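Local coordinates for enoyl-CoA hydratase/isomerase (Shewanella pealeana, PDB 4KPK), which probably acts as an isomerase or hydratase on acyl-CoA thioesters, as do many members of the crotonase-like enoyl-CoA hydratase/isomerase family, at residues Gln73-Phe78 and Asp131-Pro136. Numbering follows the deposited sequence.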
ATOM      1  N   GLN A  73      11.141   6.098  28.764  1.00 24.25           N
ATOM      2  CA  GLN A  73      11.079   5.496  30.072  1.00 24.56           C
ATOM      3  C   GLN A  73       9.743   4.783  30.364  1.00 25.52           C
ATOM      4  O   GLN A  73       9.744   3.689  30.936  1.00 22.39           O
ATOM      5  CB  GLN A  73      11.274   6.564  31.150  1.00 28.04           C
ATOM      6  CG  GLN A  73      12.685   7.080  31.315  1.00 34.06           C
ATOM      7  CD  GLN A  73      12.748   8.176  32.351  1.00 37.37           C
ATOM      8  OE1 GLN A  73      12.324   7.986  33.500  1.00 47.28           O
ATOM      9  NE2 GLN A  73      13.242   9.350  31.951  1.00 39.28           N
ATOM     10  N   VAL A  74       8.610   5.422  30.015  1.00 24.29           N
ATOM     11  CA  VAL A  74       7.328   4.808  30.251  1.00 23.84           C
ATOM     12  C   VAL A  74       7.129   3.528  29.402  1.00 26.28           C
ATOM     13  O   VAL A  74       6.573   2.498  29.864  1.00 22.84           O
ATOM     14  CB  VAL A  74       6.206   5.800  29.979  1.00 27.44           C
ATOM     15  CG1 VAL A  74       4.845   5.102  30.045  1.00 27.13           C
ATOM     16  CG2 VAL A  74       6.248   6.959  30.969  1.00 27.78           C
ATOM     17  N   LEU A  75       7.592   3.586  28.160  1.00 28.26           N
ATOM     18  CA  LEU A  75       7.582   2.417  27.305  1.00 30.41           C
ATOM     19  C   LEU A  75       8.425   1.302  27.897  1.00 31.57           C
ATOM     20  O   LEU A  75       7.948   0.171  27.958  1.00 27.46           O
ATOM     21  CB  LEU A  75       8.094   2.716  25.886  1.00 30.37           C
ATOM     22  CG  LEU A  75       7.232   3.576  24.964  1.00 34.67           C
ATOM     23  CD1 LEU A  75       7.846   3.601  23.569  1.00 34.22           C
ATOM     24  CD2 LEU A  75       5.801   3.058  24.934  1.00 33.37           C
ATOM     25  N   GLU A  76       9.658   1.600  28.323  1.00 33.24           N
ATOM     26  CA  GLU A  76      10.504   0.526  28.885  1.00 35.35           C
ATOM     27  C   GLU A  76       9.833   0.019  30.159  1.00 33.30           C
ATOM     28  O   GLU A  76       9.744  -1.173  30.369  1.00 28.76           O
ATOM     29  CB  GLU A  76      11.941   0.963  29.119  1.00 39.02           C
ATOM     30  CG  GLU A  76      12.669   0.150  30.194  1.00 50.79           C
ATOM     31  CD  GLU A  76      12.902  -1.360  29.906  1.00 61.34           C
ATOM     32  OE1 GLU A  76      12.033  -2.086  29.328  1.00 59.65           O
ATOM     33  OE2 GLU A  76      13.988  -1.853  30.326  1.00 65.44           O
ATOM     34  N   HIS A  77       9.263   0.916  30.967  1.00 30.05           N
ATOM     35  CA  HIS A  77       8.528   0.473  32.142  1.00 28.96           C
ATOM     36  C   HIS A  77       7.415  -0.551  31.844  1.00 26.21           C
ATOM     37  O   HIS A  77       7.351  -1.613  32.463  1.00 20.85           O
ATOM     38  CB  HIS A  77       7.963   1.669  32.851  1.00 32.96           C
ATOM     39  CG  HIS A  77       7.130   1.328  34.025  1.00 32.95           C
ATOM     40  ND1 HIS A  77       7.671   0.840  35.192  1.00 34.41           N
ATOM     41  CD2 HIS A  77       5.792   1.422  34.227  1.00 31.96           C
ATOM     42  CE1 HIS A  77       6.702   0.634  36.065  1.00 34.91           C
ATOM     43  NE2 HIS A  77       5.553   0.959  35.496  1.00 33.73           N
ATOM     44  N   PHE A  78       6.578  -0.286  30.860  1.00 24.67           N
ATOM     45  CA  PHE A  78       5.419  -1.156  30.626  1.00 27.08           C
ATOM     46  C   PHE A  78       5.759  -2.420  29.805  1.00 29.18           C
ATOM     47  O   PHE A  78       5.096  -3.454  29.910  1.00 30.32           O
ATOM     48  CB  PHE A  78       4.260  -0.359  30.002  1.00 26.07           C
ATOM     49  CG  PHE A  78       3.509   0.533  30.994  1.00 28.96           C
ATOM     50  CD1 PHE A  78       2.980   0.010  32.176  1.00 29.60           C
ATOM     51  CD2 PHE A  78       3.279   1.895  30.724  1.00 27.40           C
ATOM     52  CE1 PHE A  78       2.294   0.808  33.075  1.00 26.41           C
ATOM     53  CE2 PHE A  78       2.552   2.695  31.616  1.00 26.70           C
ATOM     54  CZ  PHE A  78       2.072   2.158  32.797  1.00 27.74           C
ATOM     55  N   ASP A 131       6.823   1.223  17.902  1.00 23.93           N
ATOM     56  CA  ASP A 131       6.399   0.422  16.784  1.00 26.14           C
ATOM     57  C   ASP A 131       6.559  -1.112  17.058  1.00 28.26           C
ATOM     58  O   ASP A 131       5.706  -1.937  16.624  1.00 24.50           O
ATOM     59  CB  ASP A 131       7.173   0.860  15.558  1.00 25.92           C
ATOM     60  CG  ASP A 131       6.704   0.191  14.327  1.00 29.54           C
ATOM     61  OD1 ASP A 131       5.477   0.128  14.224  1.00 30.96           O
ATOM     62  OD2 ASP A 131       7.532  -0.294  13.489  1.00 32.75           O
ATOM     63  N   LYS A 132       7.603  -1.460  17.821  1.00 24.81           N
ATOM     64  CA  LYS A 132       7.970  -2.867  18.111  1.00 26.65           C
ATOM     65  C   LYS A 132       7.386  -3.308  19.451  1.00 26.41           C
ATOM     66  O   LYS A 132       7.478  -4.453  19.799  1.00 25.87           O
ATOM     67  CB  LYS A 132       9.524  -3.023  18.143  1.00 29.08           C
ATOM     68  CG  LYS A 132      10.217  -3.514  16.885  1.00 31.35           C
ATOM     69  CD  LYS A 132       9.646  -2.897  15.663  1.00 34.57           C
ATOM     70  CE  LYS A 132      10.529  -3.044  14.433  1.00 37.47           C
ATOM     71  NZ  LYS A 132      10.307  -1.804  13.576  1.00 38.08           N
ATOM     72  N   PHE A 133       6.699  -2.427  20.181  1.00 26.78           N
ATOM     73  CA  PHE A 133       6.169  -2.785  21.504  1.00 26.80           C
ATOM     74  C   PHE A 133       5.392  -4.089  21.391  1.00 28.75           C
ATOM     75  O   PHE A 133       4.557  -4.190  20.506  1.00 28.17           O
ATOM     76  CB  PHE A 133       5.245  -1.672  22.007  1.00 28.05           C
ATOM     77  CG  PHE A 133       5.036  -1.664  23.491  1.00 24.11           C
ATOM     78  CD1 PHE A 133       6.004  -1.131  24.333  1.00 22.73           C
ATOM     79  CD2 PHE A 133       3.847  -2.128  24.042  1.00 25.97           C
ATOM     80  CE1 PHE A 133       5.814  -1.084  25.689  1.00 21.84           C
ATOM     81  CE2 PHE A 133       3.636  -2.110  25.422  1.00 25.61           C
ATOM     82  CZ  PHE A 133       4.629  -1.606  26.257  1.00 23.36           C
ATOM     83  N   PRO A 134       5.717  -5.122  22.227  1.00 28.56           N
ATOM     84  CA  PRO A 134       5.224  -6.489  21.979  1.00 27.25           C
ATOM     85  C   PRO A 134       3.821  -6.738  22.514  1.00 29.57           C
ATOM     86  O   PRO A 134       3.468  -7.873  22.867  1.00 29.08           O
ATOM     87  CB  PRO A 134       6.262  -7.391  22.724  1.00 27.34           C
ATOM     88  CG  PRO A 134       6.799  -6.495  23.785  1.00 27.24           C
ATOM     89  CD  PRO A 134       6.874  -5.127  23.146  1.00 27.76           C
ATOM     90  N   LYS A 135       3.012  -5.682  22.518  1.00 27.46           N
ATOM     91  CA  LYS A 135       1.707  -5.672  23.088  1.00 26.58           C
ATOM     92  C   LYS A 135       0.878  -4.653  22.284  1.00 24.86           C
ATOM     93  O   LYS A 135       1.422  -3.675  21.748  1.00 22.96           O
ATOM     94  CB  LYS A 135       1.809  -5.210  24.546  1.00 31.15           C
ATOM     95  CG  LYS A 135       2.543  -6.158  25.478  1.00 32.13           C
ATOM     96  CD  LYS A 135       2.947  -5.519  26.797  1.00 34.53           C
ATOM     97  CE  LYS A 135       3.530  -6.578  27.727  1.00 35.84           C
ATOM     98  NZ  LYS A 135       4.138  -5.962  28.937  1.00 38.40           N
ATOM     99  N   PRO A 136      -0.432  -4.909  22.148  1.00 24.83           N
ATOM    100  CA  PRO A 136      -1.251  -3.995  21.363  1.00 24.27           C
ATOM    101  C   PRO A 136      -1.230  -2.626  21.955  1.00 19.94           C
ATOM    102  O   PRO A 136      -1.293  -2.492  23.167  1.00 19.97           O
ATOM    103  CB  PRO A 136      -2.672  -4.587  21.467  1.00 25.86           C
ATOM    104  CG  PRO A 136      -2.653  -5.472  22.651  1.00 26.97           C
ATOM    105  CD  PRO A 136      -1.241  -5.943  22.812  1.00 24.61           C
TER
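The ring of F133 points its edge at the helix 65-80. Its CE1 lies 3.4 Å from the backbone O of L75, close to the plane of the ring, so the polarised C-H edge meets the carbonyl oxygen. Apolar contacts accompany this approach. L75 CD2 sits 4.2 Å from F133 CE1, and F78 CB sits 4.0 Å from F133 CZ. The CB bond of F133 already points toward the helix, and with CG anti to the backbone N (chi1 -159°) the ring reaches L75 and F78. The F78 ring leads away, and F78 meets F133 through CB and the backbone C.

In this crotonase-like fold helix 65-80 links the parallel strands 49-54 and 86-91, and helix 113-132 lies between the parallel strands 86-91 and 137-141. The contact joins helix 65-80 to the turn after 113-132. L75, F78 and F133 all rest on L87 of strand 86-91.

The polar contact is made by K135. Its chain is extended beyond CG and runs to the last turn of the helix 65-80. NZ donates to F78 O at 2.9 Å, in the carbonyl plane, with a C=O...N angle of 153°. The same ammonium group also bonds the backbone O atoms of K79 and N81, and so gathers three carbonyls at the helix C-terminus. A methionine in its place would probably leave these carbonyls without their shared donor. K245 NZ bonds F133 O.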